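PDB 5N6G: GTN Reductase from Agrobacterium tumefaciens, which probably reduces activated carbon-carbon double bonds with a bound flavin mononucleotide, as an ene-reductase of the Old Yellow Enzyme family. Local coordinates for residues P23-N35 / A66-W80. Sequence-based numbering, arbitrary orientation.
With FMN (flavin mononucleotide), chain B; 8OZ (2-Phenylacrylic acid), chain C.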
loop_
_atom_site.group_PDB
_atom_site.type_symbol
_atom_site.label_atom_id
_atom_site.label_comp_id
_atom_site.label_asym_id
_atom_site.label_seq_id
_atom_site.Cartn_x
_atom_site.Cartn_y
_atom_site.Cartn_z
ATOM N N PRO A 23 -0.047 5.481 -1.901
ATOM C CA PRO A 23 -0.643 4.587 -2.906
ATOM C C PRO A 23 -2.110 4.931 -3.121
ATOM O O PRO A 23 -2.861 5.117 -2.159
ATOM C CB PRO A 23 -0.486 3.199 -2.285
ATOM C CG PRO A 23 -0.387 3.452 -0.786
ATOM C CD PRO A 23 0.356 4.765 -0.677
ATOM N N LEU A 24 -2.522 5.016 -4.386
ATOM C CA LEU A 24 -3.879 5.424 -4.719
ATOM C C LEU A 24 -4.433 4.582 -5.867
ATOM O O LEU A 24 -4.125 4.847 -7.034
ATOM C CB LEU A 24 -3.904 6.897 -5.091
ATOM C CG LEU A 24 -3.468 7.874 -3.999
ATOM C CD1 LEU A 24 -2.981 9.166 -4.641
ATOM C CD2 LEU A 24 -4.629 8.102 -3.055
ATOM N N THR A 25 -5.299 3.631 -5.539
ATOM C CA THR A 25 -6.073 2.882 -6.536
ATOM C C THR A 25 -6.971 3.812 -7.338
ATOM O O THR A 25 -7.779 4.568 -6.781
ATOM C CB THR A 25 -6.910 1.817 -5.815
ATOM O OG1 THR A 25 -6.024 0.854 -5.239
ATOM C CG2 THR A 25 -7.858 1.087 -6.762
ATOM N N ARG A 26 -6.828 3.771 -8.668
ATOM C CA ARG A 26 -7.628 4.614 -9.542
ATOM C C ARG A 26 -8.438 3.842 -10.574
ATOM O O ARG A 26 -9.255 4.454 -11.253
ATOM C CB ARG A 26 -6.735 5.640 -10.279
ATOM C CG ARG A 26 -5.702 6.379 -9.385
ATOM C CD ARG A 26 -6.335 7.202 -8.274
ATOM N NE ARG A 26 -7.333 8.128 -8.806
ATOM C CZ ARG A 26 -7.065 9.333 -9.301
ATOM N NH1 ARG A 26 -5.823 9.801 -9.303
ATOM N NH2 ARG A 26 -8.037 10.072 -9.783
ATOM N N ASN A 27 -8.241 2.526 -10.694
ATOM C CA ASN A 27 -9.012 1.652 -11.597
ATOM C C ASN A 27 -9.042 2.149 -13.042
ATOM O O ASN A 27 -10.097 2.195 -13.698
ATOM C CB ASN A 27 -10.438 1.479 -11.088
ATOM C CG ASN A 27 -10.488 1.131 -9.634
ATOM O OD1 ASN A 27 -10.643 2.012 -8.791
ATOM N ND2 ASN A 27 -10.359 -0.154 -9.320
ATOM N N ARG A 28 -7.865 2.481 -13.554
ATOM C CA ARG A 28 -7.740 2.995 -14.905
ATOM C C ARG A 28 -6.771 2.164 -15.735
ATOM O O ARG A 28 -6.131 2.680 -16.652
ATOM C CB ARG A 28 -7.326 4.457 -14.854
ATOM C CG ARG A 28 -8.536 5.351 -14.565
ATOM C CD ARG A 28 -8.060 6.697 -14.212
ATOM N NE ARG A 28 -9.034 7.788 -14.192
ATOM C CZ ARG A 28 -9.691 8.193 -13.106
ATOM N NH1 ARG A 28 -9.566 7.552 -11.969
ATOM N NH2 ARG A 28 -10.441 9.275 -13.153
ATOM N N SER A 29 -6.674 0.862 -15.444
ATOM C CA SER A 29 -5.788 -0.047 -16.174
ATOM C C SER A 29 -6.538 -1.307 -16.613
ATOM O O SER A 29 -6.326 -2.393 -16.065
ATOM C CB SER A 29 -4.574 -0.403 -15.314
ATOM O OG SER A 29 -3.907 0.778 -14.888
ATOM N N PRO A 30 -7.396 -1.191 -17.623
ATOM C CA PRO A 30 -8.102 -2.371 -18.136
ATOM C C PRO A 30 -7.145 -3.496 -18.500
ATOM O O PRO A 30 -6.057 -3.279 -19.051
ATOM C CB PRO A 30 -8.841 -1.831 -19.368
ATOM C CG PRO A 30 -8.998 -0.377 -19.103
ATOM C CD PRO A 30 -7.798 0.037 -18.330
ATOM N N GLY A 31 -7.570 -4.719 -18.197
ATOM C CA GLY A 31 -6.773 -5.888 -18.481
ATOM C C GLY A 31 -5.613 -6.077 -17.547
ATOM O O GLY A 31 -4.763 -6.935 -17.810
ATOM N N ALA A 32 -5.532 -5.272 -16.483
ATOM C CA ALA A 32 -4.462 -5.378 -15.495
ATOM C C ALA A 32 -3.107 -4.975 -16.071
ATOM O O ALA A 32 -2.065 -5.444 -15.598
ATOM C CB ALA A 32 -4.382 -6.797 -14.911
ATOM N N ILE A 33 -3.114 -4.083 -17.063
ATOM C CA ILE A 33 -1.912 -3.689 -17.790
ATOM C C ILE A 33 -1.827 -2.170 -17.755
ATOM O O ILE A 33 -2.737 -1.486 -18.237
ATOM C CB ILE A 33 -1.942 -4.190 -19.249
ATOM C CG1 ILE A 33 -1.958 -5.727 -19.274
ATOM C CG2 ILE A 33 -0.754 -3.668 -20.050
ATOM C CD1 ILE A 33 -2.360 -6.316 -20.628
ATOM N N PRO A 34 -0.756 -1.578 -17.210
ATOM C CA PRO A 34 -0.620 -0.121 -17.285
ATOM C C PRO A 34 -0.528 0.348 -18.724
ATOM O O PRO A 34 0.059 -0.314 -19.580
ATOM C CB PRO A 34 0.692 0.162 -16.537
ATOM C CG PRO A 34 0.910 -1.021 -15.677
ATOM C CD PRO A 34 0.386 -2.175 -16.501
ATOM N N ASN A 35 -1.086 1.539 -18.974
ATOM C CA ASN A 35 -1.187 2.077 -20.323
ATOM C C ASN A 35 -0.572 3.472 -20.400
ATOM O O ASN A 35 0.080 3.923 -19.450
ATOM C CB ASN A 35 -2.648 2.062 -20.748
ATOM C CG ASN A 35 -3.525 2.823 -19.789
ATOM O OD1 ASN A 35 -3.169 3.921 -19.340
ATOM N ND2 ASN A 35 -4.646 2.216 -19.405
ATOM N N ALA A 66 -11.823 -4.280 -10.371
ATOM C CA ALA A 66 -11.610 -4.274 -11.807
ATOM C C ALA A 66 -10.664 -3.157 -12.246
ATOM O O ALA A 66 -10.546 -2.103 -11.609
ATOM C CB ALA A 66 -12.938 -4.106 -12.539
ATOM N N ASP A 67 -9.987 -3.409 -13.366
ATOM C CA ASP A 67 -9.160 -2.428 -14.064
ATOM C C ASP A 67 -7.999 -1.939 -13.202
ATOM O O ASP A 67 -7.595 -0.775 -13.295
ATOM C CB ASP A 67 -10.013 -1.251 -14.567
ATOM C CG ASP A 67 -10.995 -1.667 -15.669
ATOM O OD1 ASP A 67 -10.869 -2.767 -16.230
ATOM O OD2 ASP A 67 -11.922 -0.896 -15.960
ATOM N N VAL A 68 -7.465 -2.830 -12.371
ATOM C CA VAL A 68 -6.306 -2.557 -11.531
ATOM C C VAL A 68 -5.075 -3.161 -12.193
ATOM O O VAL A 68 -5.119 -4.338 -12.596
ATOM C CB VAL A 68 -6.500 -3.148 -10.128
ATOM C CG1 VAL A 68 -5.218 -3.175 -9.341
ATOM C CG2 VAL A 68 -7.578 -2.383 -9.389
ATOM N N PRO A 69 -3.979 -2.417 -12.311
ATOM C CA PRO A 69 -2.784 -2.963 -12.963
ATOM C C PRO A 69 -2.105 -3.964 -12.046
ATOM O O PRO A 69 -2.016 -3.756 -10.840
ATOM C CB PRO A 69 -1.904 -1.726 -13.169
ATOM C CG PRO A 69 -2.255 -0.871 -12.019
ATOM C CD PRO A 69 -3.742 -1.049 -11.825
ATOM N N GLY A 70 -1.610 -5.057 -12.628
ATOM C CA GLY A 70 -0.907 -6.075 -11.883
ATOM C C GLY A 70 0.565 -6.208 -12.246
ATOM O O GLY A 70 1.119 -5.434 -13.025
ATOM N N LEU A 71 1.201 -7.230 -11.652
ATOM C CA LEU A 71 2.586 -7.580 -11.942
ATOM C C LEU A 71 2.720 -9.006 -12.466
ATOM O O LEU A 71 3.809 -9.574 -12.418
ATOM C CB LEU A 71 3.443 -7.388 -10.691
ATOM C CG LEU A 71 3.761 -5.924 -10.416
ATOM C CD1 LEU A 71 4.326 -5.786 -9.004
ATOM C CD2 LEU A 71 4.722 -5.369 -11.447
ATOM N N TYR A 72 1.643 -9.588 -12.995
ATOM C CA TYR A 72 1.638 -11.015 -13.331
ATOM C C TYR A 72 1.443 -11.294 -14.819
ATOM O O TYR A 72 1.331 -12.469 -15.219
ATOM C CB TYR A 72 0.569 -11.731 -12.494
ATOM C CG TYR A 72 -0.828 -11.154 -12.594
ATOM C CD1 TYR A 72 -1.700 -11.554 -13.607
ATOM C CD2 TYR A 72 -1.266 -10.190 -11.697
ATOM C CE1 TYR A 72 -2.986 -11.034 -13.695
ATOM C CE2 TYR A 72 -2.531 -9.651 -11.781
ATOM C CZ TYR A 72 -3.388 -10.062 -12.773
ATOM O OH TYR A 72 -4.656 -9.522 -12.856
ATOM N N LYS A 73 1.427 -10.273 -15.660
ATOM C CA LYS A 73 1.445 -10.424 -17.110
ATOM C C LYS A 73 2.695 -9.767 -17.666
ATOM O O LYS A 73 3.125 -8.728 -17.153
ATOM C CB LYS A 73 0.203 -9.780 -17.758
ATOM C CG LYS A 73 -1.128 -10.374 -17.349
ATOM C CD LYS A 73 -2.278 -9.653 -18.047
ATOM C CE LYS A 73 -3.624 -10.262 -17.684
ATOM N NZ LYS A 73 -4.715 -9.677 -18.503
ATOM N N ARG A 74 3.275 -10.365 -18.719
ATOM C CA ARG A 74 4.432 -9.753 -19.363
ATOM C C ARG A 74 4.095 -8.360 -19.852
ATOM O O ARG A 74 4.912 -7.439 -19.744
ATOM C CB ARG A 74 4.921 -10.591 -20.550
ATOM C CG ARG A 74 5.352 -11.989 -20.199
ATOM C CD ARG A 74 6.534 -11.987 -19.238
ATOM N NE ARG A 74 7.685 -11.248 -19.740
ATOM C CZ ARG A 74 8.683 -10.831 -18.966
ATOM N NH1 ARG A 74 8.665 -11.066 -17.660
ATOM N NH2 ARG A 74 9.696 -10.171 -19.492
ATOM N N GLU A 75 2.906 -8.205 -20.430
ATOM C CA GLU A 75 2.475 -6.910 -20.927
ATOM C C GLU A 75 2.389 -5.890 -19.805
ATOM O O GLU A 75 2.625 -4.699 -20.037
ATOM C CB GLU A 75 1.119 -7.050 -21.609
ATOM C CG GLU A 75 1.173 -7.830 -22.922
ATOM C CD GLU A 75 1.115 -9.352 -22.754
ATOM O OE1 GLU A 75 1.071 -9.847 -21.593
ATOM O OE2 GLU A 75 1.089 -10.051 -23.802
ATOM N N ALA A 76 2.052 -6.340 -18.593
ATOM C CA ALA A 76 1.959 -5.429 -17.452
ATOM C C ALA A 76 3.346 -4.962 -17.037
ATOM O O ALA A 76 3.556 -3.782 -16.741
ATOM C CB ALA A 76 1.260 -6.106 -16.268
ATOM N N ILE A 77 4.310 -5.880 -17.005
ATOM C CA ILE A 77 5.685 -5.499 -16.721
ATOM C C ILE A 77 6.170 -4.460 -17.729
ATOM O O ILE A 77 6.817 -3.475 -17.364
ATOM C CB ILE A 77 6.573 -6.757 -16.697
ATOM C CG1 ILE A 77 6.213 -7.586 -15.461
ATOM C CG2 ILE A 77 8.042 -6.370 -16.700
ATOM C CD1 ILE A 77 6.873 -8.956 -15.386
ATOM N N GLU A 78 5.868 -4.661 -19.012
ATOM C CA GLU A 78 6.259 -3.699 -20.034
ATOM C C GLU A 78 5.585 -2.356 -19.803
ATOM O O GLU A 78 6.215 -1.306 -19.932
ATOM C CB GLU A 78 5.906 -4.241 -21.427
ATOM C CG GLU A 78 6.231 -3.277 -22.556
ATOM C CD GLU A 78 7.723 -2.985 -22.674
ATOM O OE1 GLU A 78 8.535 -3.794 -22.175
ATOM O OE2 GLU A 78 8.080 -1.943 -23.266
ATOM N N GLY A 79 4.293 -2.368 -19.463
ATOM C CA GLY A 79 3.607 -1.117 -19.184
ATOM C C GLY A 79 4.190 -0.388 -17.991
ATOM O O GLY A 79 4.320 0.837 -17.999
ATOM N N TRP A 80 4.531 -1.127 -16.931
ATOM C CA TRP A 80 5.182 -0.492 -15.794
ATOM C C TRP A 80 6.563 0.049 -16.145
ATOM O O TRP A 80 6.998 1.072 -15.579
ATOM C CB TRP A 80 5.300 -1.472 -14.647
ATOM C CG TRP A 80 4.061 -1.669 -13.837
ATOM C CD1 TRP A 80 3.419 -2.854 -13.615
ATOM C CD2 TRP A 80 3.338 -0.677 -13.086
ATOM N NE1 TRP A 80 2.349 -2.666 -12.781
ATOM C CE2 TRP A 80 2.265 -1.340 -12.450
ATOM C CE3 TRP A 80 3.489 0.698 -12.896
ATOM C CZ2 TRP A 80 1.350 -0.674 -11.630
ATOM C CZ3 TRP A 80 2.550 1.365 -12.086
ATOM C CH2 TRP A 80 1.509 0.670 -11.468
HETATM N N1 FMN B . -4.153 2.884 0.329
HETATM C C2 FMN B . -3.334 1.846 -0.042
HETATM O O2 FMN B . -2.536 1.317 0.765
HETATM N N3 FMN B . -3.364 1.391 -1.342
HETATM C C4 FMN B . -4.193 1.858 -2.345
HETATM O O4 FMN B . -4.108 1.412 -3.489
HETATM C C4A FMN B . -5.075 2.929 -1.938
HETATM N N5 FMN B . -5.870 3.451 -2.838
HETATM C C5A FMN B . -6.590 4.578 -2.480
HETATM C C6 FMN B . -7.350 5.213 -3.456
HETATM C C7 FMN B . -8.000 6.409 -3.184
HETATM C C7M FMN B . -8.786 7.077 -4.285
HETATM C C8 FMN B . -7.903 6.984 -1.913
HETATM C C8M FMN B . -8.542 8.311 -1.604
HETATM C C9 FMN B . -7.163 6.341 -0.923
HETATM C C9A FMN B . -6.500 5.148 -1.205
HETATM N N10 FMN B . -5.651 4.533 -0.260
HETATM C C10 FMN B . -4.947 3.406 -0.585
HETATM C "C1'" FMN B . -5.397 5.232 1.008
HETATM C "C2'" FMN B . -4.392 6.361 0.815
HETATM O "O2'" FMN B . -3.107 5.839 0.461
HETATM C "C3'" FMN B . -4.239 7.248 2.052
HETATM O "O3'" FMN B . -3.888 6.443 3.175
HETATM C "C4'" FMN B . -5.499 8.038 2.399
HETATM O "O4'" FMN B . -5.964 8.755 1.253
HETATM C "C5'" FMN B . -5.286 8.973 3.575
HETATM O "O5'" FMN B . -4.289 9.964 3.256
HETATM P P FMN B . -4.617 11.511 2.883
HETATM O O1P FMN B . -5.283 12.090 4.112
HETATM O O2P FMN B . -5.585 11.447 1.713
HETATM O O3P FMN B . -3.295 12.102 2.557
HETATM C C4 8OZ C . -9.734 2.555 -2.307
HETATM C C5 8OZ C . -10.424 1.827 -3.248
HETATM C C6 8OZ C . -10.019 0.546 -3.552
HETATM C C7 8OZ C . -8.912 -0.002 -2.929
HETATM C C8 8OZ C . -6.699 0.349 0.064
HETATM C C 8OZ C . -6.068 -0.465 -2.163
HETATM O O 8OZ C . -5.631 0.056 0.545
HETATM C C1 8OZ C . -6.941 0.185 -1.407
HETATM C C2 8OZ C . -8.197 0.731 -1.992
HETATM C C3 8OZ C . -8.629 2.015 -1.674
HETATM O O1 8OZ C . -7.696 0.798 0.787
HETATM O O HOH W 1 -12.772 1.158 -13.991
HETATM O O HOH W 2 -10.096 -5.133 -16.924
HETATM O O HOH W 3 -0.882 -8.112 -14.536
HETATM O O HOH W 4 2.644 2.574 -19.559
#
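Ala66 O accepts a hydrogen bond from Asn27 ND2 at 3.0 Å, nearly end-on to the carbonyl and in the plane of the amide, while CG2 of Val68 lies against the same nitrogen. Asp67 accepts a hydrogen bond from Ser29 N on its backbone O, while its carboxylate reaches the loop through two waters: OD2 by way of one to Asn27 O, OD1 by way of the other to Gly31 N. Val68 O meets the CA of Ala32 in a C-H···O contact of 3.1 Å. The ring of Pro69 packs on the CB and OG of Ser29, a hydroxyl hydrogen-bonded to Asn38. Gly70 N gives an almost straight bond (177°) to Ala32 O. Tyr72 OH, hydrogen-bonded to Gln63 NE2, lies 3.4 Å from Ala32 CB, and Lys73, extended beyond CG, stretches NZ to Gly31 O at 2.8 Å. On helix 74-89, Glu75 CB meets Ile33 CD1, Ala76 CB packs on Pro34 CD and approaches Ala32 O, and Gly79, lacking a side chain, admits Pro34 O to 3.7 Å from its CA. Trp80 offers one face to Pro34 CG in a CH-pi contact; Gly70 O, bonded to NE1 at the ring edge, helps hold the indole's rotation. In this TIM barrel, the contact joins the loop between strand 19-21 and helix 36-43, where Thr25 N bonds flavin N5 and Thr25 OG1 bonds O4, to the connection from neighbouring strand 50-57 into helix 74-89.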